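Local coordinates for protein probable ribonuclease HepT (Haemophilus influenzae, PDB 1JOG) that probably acts as the RNase toxin of a type VII toxin-antitoxin pair, neutralised by its cognate antitoxin MntA, with which it binds nucleotides, at residues D104-N107 and I108-H111; D127-I130 and E131-F134; P35-V38 and Q39-L42. All coordinates share one frame; numbering follows the deposited sequence.

The three contacts are local side-chain arrangements in a largely helical protein, following one another along the chain in the order 3, 1, 2. Contact 3 opens helix 36-68, contact 1 closes helix 96-106 and enters the loop behind it, and contact 2 lies within helix 125-140. Contact 1 holds Arg-106 and His-111, by similarity the active-site residues. Contact 2 is its nearer neighbour, with centres about 18 Å apart, and the side chain of Phe-128 lies about 8 Å from that of Arg-106. Contact 3, centred about 20 Å from contact 1, touches the second subunit, as contact 1 does. Helix 36-68, which contains contact 3, also touches contacts 1 and 2.

Contact 1. Residues D104-N107 and I108-H111; sequences DMRN and ITSH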
ATOM      1  N   ASP A 104       7.904   8.752  -8.264  1.00 29.63           N
ATOM      2  CA  ASP A 104       9.081   7.874  -8.092  1.00 34.47           C
ATOM      3  C   ASP A 104       9.006   7.318  -6.626  1.00 19.84           C
ATOM      4  O   ASP A 104       9.093   6.122  -6.386  1.00 31.40           O
ATOM      5  CB  ASP A 104      10.403   8.609  -8.347  1.00 55.66           C
ATOM      6  CG  ASP A 104      10.535   9.233  -9.797  1.00 63.91           C
ATOM      7  OD1 ASP A 104      10.053   8.699 -10.862  1.00 31.54           O
ATOM      8  OD2 ASP A 104      11.193  10.306  -9.850  1.00 73.26           O
HETATM    9  N   MSE A 105       8.708   8.173  -5.685  1.00 26.59           N
HETATM   10  CA  MSE A 105       8.514   7.752  -4.308  1.00 26.13           C
HETATM   11  C   MSE A 105       7.367   6.695  -4.326  1.00 39.00           C
HETATM   12  O   MSE A 105       7.539   5.523  -3.864  1.00 28.65           O
HETATM   13  CB  MSE A 105       8.119   8.973  -3.489  1.00 31.23           C
HETATM   14  CG  MSE A 105       8.379   8.944  -2.015  1.00 26.85           C
HETATM   15 SE   MSE A 105       8.011  10.706  -1.314  1.00 43.35          SE
HETATM   16  CE  MSE A 105       6.752  10.334   0.145  1.00 39.18           C
ATOM     17  N   ARG A 106       6.215   7.070  -4.891  1.00 28.60           N
ATOM     18  CA  ARG A 106       5.147   6.086  -4.886  1.00 35.96           C
ATOM     19  C   ARG A 106       5.492   4.732  -5.475  1.00 32.17           C
ATOM     20  O   ARG A 106       5.091   3.720  -4.875  1.00 34.94           O
ATOM     21  CB  ARG A 106       3.834   6.525  -5.498  1.00 35.40           C
ATOM     22  CG  ARG A 106       2.875   5.378  -5.146  1.00 34.80           C
ATOM     23  CD  ARG A 106       1.496   5.574  -5.486  1.00 52.21           C
ATOM     24  NE  ARG A 106       0.671   4.448  -5.053  1.00 50.13           N
ATOM     25  CZ  ARG A 106       1.118   3.200  -4.981  1.00 61.61           C
ATOM     26  NH1 ARG A 106       2.383   2.881  -5.277  1.00 50.76           N
ATOM     27  NH2 ARG A 106       0.266   2.250  -4.690  1.00 41.55           N
ATOM     28  N   ASN A 107       6.218   4.716  -6.593  1.00 30.13           N
ATOM     29  CA  ASN A 107       6.654   3.478  -7.280  1.00 29.87           C
ATOM     30  C   ASN A 107       7.724   2.691  -6.539  1.00 44.88           C
ATOM     31  O   ASN A 107       8.161   1.708  -7.085  1.00 44.71           O
ATOM     32  CB  ASN A 107       7.244   3.750  -8.647  1.00 28.14           C
ATOM     33  CG  ASN A 107       6.215   4.421  -9.648  1.00 54.37           C
ATOM     34  OD1 ASN A 107       5.025   4.100  -9.642  1.00 29.18           O
ATOM     35  ND2 ASN A 107       6.705   5.323 -10.520  1.00 38.22           N
ATOM     36  N   ILE A 108       8.201   3.128  -5.357  1.00 27.91           N
ATOM     37  CA  ILE A 108       9.159   2.293  -4.623  1.00 40.79           C
ATOM     38  C   ILE A 108       8.570   1.891  -3.266  1.00 39.42           C
ATOM     39  O   ILE A 108       9.200   1.167  -2.495  1.00 40.72           O
ATOM     40  CB  ILE A 108      10.535   3.022  -4.385  1.00 34.18           C
ATOM     41  CG1 ILE A 108      10.346   4.344  -3.628  1.00 25.13           C
ATOM     42  CG2 ILE A 108      11.175   3.180  -5.704  1.00 14.97           C
ATOM     43  CD1 ILE A 108      11.537   5.203  -3.568  1.00 41.91           C
ATOM     44  N   THR A 109       7.373   2.392  -2.947  1.00 32.62           N
ATOM     45  CA  THR A 109       6.788   2.015  -1.670  1.00 37.56           C
ATOM     46  C   THR A 109       6.558   0.505  -1.600  1.00 26.38           C
ATOM     47  O   THR A 109       6.433  -0.013  -0.494  1.00 31.13           O
ATOM     48  CB  THR A 109       5.483   2.736  -1.380  1.00 26.51           C
ATOM     49  OG1 THR A 109       4.514   2.329  -2.328  1.00 46.67           O
ATOM     50  CG2 THR A 109       5.694   4.233  -1.435  1.00 44.08           C
ATOM     51  N   SER A 110       6.495  -0.197  -2.745  1.00 29.19           N
ATOM     52  CA  SER A 110       6.349  -1.671  -2.709  1.00 42.04           C
ATOM     53  C   SER A 110       7.647  -2.292  -2.184  1.00 41.92           C
ATOM     54  O   SER A 110       7.699  -3.500  -1.893  1.00 34.38           O
ATOM     55  CB  SER A 110       6.068  -2.313  -4.090  1.00 11.23           C
ATOM     56  OG  SER A 110       7.176  -2.178  -5.018  1.00 46.17           O
ATOM     57  N   HIS A 111       8.695  -1.479  -2.061  1.00 31.67           N
ATOM     58  CA  HIS A 111       9.973  -2.006  -1.506  1.00 50.01           C
ATOM     59  C   HIS A 111      10.096  -1.675  -0.030  1.00 41.78           C
ATOM     60  O   HIS A 111      11.067  -2.035   0.631  1.00 35.50           O
ATOM     61  CB  HIS A 111      11.178  -1.436  -2.255  1.00 49.08           C
ATOM     62  CG  HIS A 111      11.189  -1.820  -3.687  1.00 58.34           C
ATOM     63  ND1 HIS A 111      10.295  -2.735  -4.198  1.00 64.83           N
ATOM     64  CD2 HIS A 111      11.915  -1.371  -4.734  1.00 71.80           C
ATOM     65  CE1 HIS A 111      10.469  -2.831  -5.505  1.00 76.63           C
ATOM     66  NE2 HIS A 111      11.446  -2.011  -5.856  1.00 70.70           N
TER
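Arg-106 and Thr-109 meet where helix 96-106 gives out, over a type I beta turn that runs from one residue to the other. Thr-109 can be followed outward from its CB, which lies 3.7 Å from Arg-106 O. Of its two branches, the methyl CG2 is turned back toward the helix end and rests 3.3 Å from Met-105 O. The hydroxyl sits between the backbone N and the carbonyl carbon (chi1 65°), a setting that brings OG1 to 3.0 Å from Arg-106 O. OG1 is also hydrogen-bonded to Glu-51 OE1 of helix 36-68, and which of the two oxygens takes its proton is left open. The same hydroxyl lies 3.7 Å from Arg-106 NH1, obliquely to the guanidinium. That group owes its position to an outstretched chain and is held by a salt bridge from NE to Glu-55.

Thr-109 N closes the turn by donating to Arg-106 O at 3.3 Å, from well out of the carbonyl plane, and makes a second, weak bond to Met-105 O. One residue earlier, Ile-108 N donates to Met-105 O over 2.9 Å in a fairly straight bond, again from above the plane. Alongside, Ile-108 lays CG1 against the helix end, 3.1 Å from Met-105 O, while its CG2 stays near the carbonyl of Asn-107. One more turn follows as a 3-10 segment, in which His-111 N bonds to Ile-108 O.

Met-105 packs on Phe-50 and Thr-109 on Ile-47, both of helix 36-68. The turn joins Arg-106, at the end of its helix, to the 3-10 segment that carries His-111; both are active-site residues by similarity, and they belong to the RX(4)HXY motif inferred for this HepT-family protein.

Contact 2. Residues D127-I130 and E131-F134; sequences DFLI and ESSF
With CG anti to its backbone N (chi1 -180°), Phe-128 carries its ring along helix 125-140 to Ser-132, whose OG stands between backbone N and carbonyl carbon (chi1 67°). Ser-132 CB then lies over one face of the ring, 3.9 Å from the centroid, a CH-pi contact displaced toward the rim. The hydroxyl turns back to donate to Phe-128 O at 2.8 Å from above the carbonyl plane, while Ser-132 N approaches the same oxygen almost head-on. Two donors from one residue thus grip this carbonyl, the common way for a helical serine to satisfy its hydroxyl on the preceding turn. The ring belongs to the core between helices: Phe-50 and Tyr-102 make edge-to-face stacks with it, and it packs on Val-53 and Tyr-54 of helix 36-68.

On another side, Ile-130 and Phe-134 run side by side, CG2 meeting CE1 at 3.8 Å, and Ile-130 O lies in the plane of the Phe-134 ring, 3.2 Å from CD1. Asp-127 OD2 and Glu-131 OE1 are like charges 4.3 Å apart, their carboxylates turned 50° from each other; Lys-98 of helix 96-106, against which Glu-131 packs, may ease the repulsion. Asp-127 OD1 is hydrogen-bonded to the hydroxyl of Tyr-102.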
ATOM      1  N   ASP A 127       7.437  17.167   3.457  1.00 31.13           N
ATOM      2  CA  ASP A 127       7.388  17.993   2.262  1.00 43.05           C
ATOM      3  C   ASP A 127       6.122  17.621   1.508  1.00 31.03           C
ATOM      4  O   ASP A 127       5.391  18.470   1.033  1.00 43.13           O
ATOM      5  CB  ASP A 127       8.608  17.776   1.359  1.00 46.16           C
ATOM      6  CG  ASP A 127       8.400  18.347  -0.095  1.00 74.05           C
ATOM      7  OD1 ASP A 127       8.804  17.693  -1.138  1.00 40.78           O
ATOM      8  OD2 ASP A 127       7.826  19.472  -0.192  1.00 73.66           O
ATOM      9  N   PHE A 128       5.848  16.325   1.432  1.00 39.84           N
ATOM     10  CA  PHE A 128       4.666  15.912   0.733  1.00 36.17           C
ATOM     11  C   PHE A 128       3.505  16.632   1.369  1.00 40.35           C
ATOM     12  O   PHE A 128       2.647  17.169   0.696  1.00 30.13           O
ATOM     13  CB  PHE A 128       4.403  14.394   0.806  1.00 45.74           C
ATOM     14  CG  PHE A 128       3.159  13.989   0.058  1.00 28.34           C
ATOM     15  CD1 PHE A 128       3.161  13.975  -1.333  1.00 29.28           C
ATOM     16  CD2 PHE A 128       2.003  13.648   0.728  1.00 28.50           C
ATOM     17  CE1 PHE A 128       2.005  13.604  -2.057  1.00 31.36           C
ATOM     18  CE2 PHE A 128       0.847  13.276   0.033  1.00 50.81           C
ATOM     19  CZ  PHE A 128       0.846  13.247  -1.371  1.00 24.31           C
ATOM     20  N   LEU A 129       3.470  16.686   2.685  1.00 30.63           N
ATOM     21  CA  LEU A 129       2.351  17.386   3.244  1.00 30.66           C
ATOM     22  C   LEU A 129       2.237  18.835   2.802  1.00 37.55           C
ATOM     23  O   LEU A 129       1.146  19.301   2.542  1.00 27.84           O
ATOM     24  CB  LEU A 129       2.358  17.258   4.740  1.00 26.13           C
ATOM     25  CG  LEU A 129       1.932  15.838   5.156  1.00 41.23           C
ATOM     26  CD1 LEU A 129       2.272  15.809   6.591  1.00 15.90           C
ATOM     27  CD2 LEU A 129       0.388  15.436   4.925  1.00 23.05           C
ATOM     28  N   ILE A 130       3.345  19.555   2.680  1.00 49.01           N
ATOM     29  CA  ILE A 130       3.253  20.967   2.265  1.00 23.24           C
ATOM     30  C   ILE A 130       2.625  21.071   0.872  1.00 40.68           C
ATOM     31  O   ILE A 130       1.621  21.756   0.686  1.00 32.09           O
ATOM     32  CB  ILE A 130       4.604  21.593   2.245  1.00 42.89           C
ATOM     33  CG1 ILE A 130       5.022  21.877   3.666  1.00 46.01           C
ATOM     34  CG2 ILE A 130       4.601  22.829   1.396  1.00 30.23           C
ATOM     35  CD1 ILE A 130       6.465  21.476   3.955  1.00 41.98           C
ATOM     36  N   GLU A 131       3.210  20.368  -0.091  1.00 30.05           N
ATOM     37  CA  GLU A 131       2.713  20.384  -1.486  1.00 36.55           C
ATOM     38  C   GLU A 131       1.304  19.913  -1.684  1.00 29.13           C
ATOM     39  O   GLU A 131       0.511  20.522  -2.404  1.00 45.91           O
ATOM     40  CB  GLU A 131       3.612  19.524  -2.417  1.00 28.20           C
ATOM     41  CG  GLU A 131       5.009  20.082  -2.663  1.00 67.46           C
ATOM     42  CD  GLU A 131       4.995  21.555  -3.068  1.00 54.69           C
ATOM     43  OE1 GLU A 131       5.589  22.401  -2.353  1.00 47.02           O
ATOM     44  OE2 GLU A 131       4.368  21.861  -4.086  1.00 41.21           O
ATOM     45  N   SER A 132       1.021  18.771  -1.078  1.00 32.89           N
ATOM     46  CA  SER A 132      -0.282  18.136  -1.176  1.00 35.88           C
ATOM     47  C   SER A 132      -1.296  19.095  -0.575  1.00 30.97           C
ATOM     48  O   SER A 132      -2.391  19.242  -1.084  1.00 35.56           O
ATOM     49  CB  SER A 132      -0.274  16.751  -0.471  1.00 22.17           C
ATOM     50  OG  SER A 132      -0.109  16.818   0.935  1.00 35.07           O
ATOM     51  N   SER A 133      -0.949  19.719   0.546  1.00 31.60           N
ATOM     52  CA  SER A 133      -1.851  20.712   1.126  1.00 43.42           C
ATOM     53  C   SER A 133      -1.993  21.928   0.203  1.00 52.13           C
ATOM     54  O   SER A 133      -3.000  22.587   0.252  1.00 34.83           O
ATOM     55  CB  SER A 133      -1.294  21.247   2.400  1.00 30.24           C
ATOM     56  OG  SER A 133      -2.134  22.197   3.013  1.00 30.06           O
ATOM     57  N   PHE A 134      -1.001  22.276  -0.617  1.00 43.45           N
ATOM     58  CA  PHE A 134      -1.264  23.455  -1.430  1.00 59.56           C
ATOM     59  C   PHE A 134      -2.301  23.083  -2.448  1.00 41.34           C
ATOM     60  O   PHE A 134      -3.215  23.821  -2.658  1.00 33.29           O
ATOM     61  CB  PHE A 134      -0.026  23.992  -2.153  1.00 50.92           C
ATOM     62  CG  PHE A 134       0.727  25.083  -1.389  1.00 84.48           C
ATOM     63  CD1 PHE A 134       1.718  24.749  -0.434  1.00 81.25           C
ATOM     64  CD2 PHE A 134       0.535  26.449  -1.708  1.00 87.71           C
ATOM     65  CE1 PHE A 134       2.517  25.744   0.175  1.00 78.51           C
ATOM     66  CE2 PHE A 134       1.338  27.452  -1.086  1.00 83.96           C
ATOM     67  CZ  PHE A 134       2.329  27.089  -0.149  1.00 78.87           C
TER
HETATM   68  O   HOH W   1       0.515  24.181   2.598  1.00 54.42           O

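Contact 3. Residues P35-V38 and Q39-L42; sequences PSIV and QDTL
Ile-37 O is gripped twice by Thr-41, through OG1 at 2.9 Å and through N at 3.0 Å, the two donors arriving on opposite faces of the carbonyl plane. Chi1 of -76° sets OG1 beside its own backbone N and thus within range of the preceding turn. Thr-41 OG1 also bonds Thr-21 OG1 of the second subunit, so one hydroxyl serves both helix and dimer.

Here helix 36-68 begins, with Pro-35 at the N-cap position. Its carbonyl receives the i to i+4 bond of Gln-39 N at 3.0 Å, and Asp-40 N bonds in the same way to Ser-36 O. Beyond CG, which lies 3.9 Å from Pro-35 O, the extended Gln-39 chain leads to NE2 and a weak bond to Phe-31 O.

The side chains of Asp-40 and Ile-37 meet at a slant, and a long, weak ion pair joins Asp-40 OD2 to Lys-49 of the second subunit. Val-38 and Leu-42 lie alongside each other, CG1 to CD1 at 4.0 Å, pointing the same way, and Leu-42 packs against both Trp-30 and Phe-31 of helix 28-31.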
ATOM      1  N   PRO A  35       6.226  -0.586  21.597  1.00 42.04           N
ATOM      2  CA  PRO A  35       7.103  -1.679  21.210  1.00 38.35           C
ATOM      3  C   PRO A  35       7.571  -1.581  19.729  1.00 49.71           C
ATOM      4  O   PRO A  35       6.985  -0.921  18.874  1.00 51.64           O
ATOM      5  CB  PRO A  35       6.265  -2.915  21.526  1.00 38.77           C
ATOM      6  CG  PRO A  35       4.885  -2.405  21.687  1.00 58.13           C
ATOM      7  CD  PRO A  35       5.041  -1.083  22.309  1.00 26.55           C
ATOM      8  N   SER A  36       8.693  -2.209  19.476  1.00 43.46           N
ATOM      9  CA  SER A  36       9.317  -2.269  18.159  1.00 39.49           C
ATOM     10  C   SER A  36       8.331  -2.485  17.010  1.00 36.07           C
ATOM     11  O   SER A  36       8.394  -1.773  16.026  1.00 31.72           O
ATOM     12  CB  SER A  36      10.311  -3.429  18.143  1.00 42.70           C
ATOM     13  OG  SER A  36      11.320  -3.226  17.210  1.00 58.17           O
ATOM     14  N   ILE A  37       7.403  -3.436  17.149  1.00 36.23           N
ATOM     15  CA  ILE A  37       6.530  -3.727  16.049  1.00 33.58           C
ATOM     16  C   ILE A  37       5.496  -2.609  15.881  1.00 37.68           C
ATOM     17  O   ILE A  37       5.017  -2.396  14.770  1.00 33.18           O
ATOM     18  CB  ILE A  37       5.883  -5.152  16.209  1.00 28.92           C
ATOM     19  CG1 ILE A  37       5.251  -5.629  14.901  1.00 34.73           C
ATOM     20  CG2 ILE A  37       4.713  -5.116  17.159  1.00 35.97           C
ATOM     21  CD1 ILE A  37       6.209  -5.784  13.767  1.00 37.06           C
ATOM     22  N   VAL A  38       5.165  -1.900  16.972  1.00 38.06           N
ATOM     23  CA  VAL A  38       4.208  -0.776  16.917  1.00 26.80           C
ATOM     24  C   VAL A  38       4.919   0.364  16.164  1.00 40.20           C
ATOM     25  O   VAL A  38       4.368   0.939  15.235  1.00 41.45           O
ATOM     26  CB  VAL A  38       3.769  -0.349  18.337  1.00 39.18           C
ATOM     27  CG1 VAL A  38       3.010   1.044  18.312  1.00 15.48           C
ATOM     28  CG2 VAL A  38       2.858  -1.444  18.919  1.00 17.46           C
ATOM     29  N   GLN A  39       6.174   0.636  16.496  1.00 39.06           N
ATOM     30  CA  GLN A  39       6.858   1.708  15.823  1.00 46.28           C
ATOM     31  C   GLN A  39       6.876   1.526  14.335  1.00 43.61           C
ATOM     32  O   GLN A  39       6.579   2.458  13.636  1.00 37.30           O
ATOM     33  CB  GLN A  39       8.311   1.873  16.280  1.00 39.88           C
ATOM     34  CG  GLN A  39       8.451   2.458  17.678  1.00 46.08           C
ATOM     35  CD  GLN A  39       9.902   2.643  18.104  1.00 32.89           C
ATOM     36  OE1 GLN A  39      10.691   1.700  18.031  1.00 60.75           O
ATOM     37  NE2 GLN A  39      10.257   3.841  18.507  1.00 55.82           N
ATOM     38  N   ASP A  40       7.206   0.340  13.822  1.00 38.84           N
ATOM     39  CA  ASP A  40       7.284   0.239  12.365  1.00 37.33           C
ATOM     40  C   ASP A  40       5.967  -0.028  11.650  1.00 32.08           C
ATOM     41  O   ASP A  40       5.853   0.215  10.428  1.00 26.68           O
ATOM     42  CB  ASP A  40       8.324  -0.783  11.955  1.00 55.17           C
ATOM     43  CG  ASP A  40       7.844  -2.208  12.068  1.00 44.24           C
ATOM     44  OD1 ASP A  40       7.305  -2.612  13.126  1.00 61.06           O
ATOM     45  OD2 ASP A  40       8.031  -2.937  11.075  1.00 51.73           O
ATOM     46  N   THR A  41       4.987  -0.543  12.376  1.00 25.40           N
ATOM     47  CA  THR A  41       3.719  -0.774  11.732  1.00 29.50           C
ATOM     48  C   THR A  41       3.183   0.620  11.450  1.00 39.22           C
ATOM     49  O   THR A  41       2.597   0.859  10.412  1.00 22.79           O
ATOM     50  CB  THR A  41       2.776  -1.518  12.620  1.00 27.61           C
ATOM     51  OG1 THR A  41       3.176  -2.906  12.639  1.00 30.41           O
ATOM     52  CG2 THR A  41       1.242  -1.386  12.079  1.00 31.71           C
ATOM     53  N   LEU A  42       3.462   1.539  12.370  1.00 20.18           N
ATOM     54  CA  LEU A  42       3.030   2.917  12.270  1.00 38.05           C
ATOM     55  C   LEU A  42       3.673   3.653  11.125  1.00 41.26           C
ATOM     56  O   LEU A  42       3.043   4.526  10.516  1.00 26.51           O
ATOM     57  CB  LEU A  42       3.327   3.682  13.538  1.00 18.72           C
ATOM     58  CG  LEU A  42       2.266   3.557  14.612  1.00 33.36           C
ATOM     59  CD1 LEU A  42       2.749   4.249  15.890  1.00 28.21           C
ATOM     60  CD2 LEU A  42       0.935   4.135  14.049  1.00 26.29           C
TER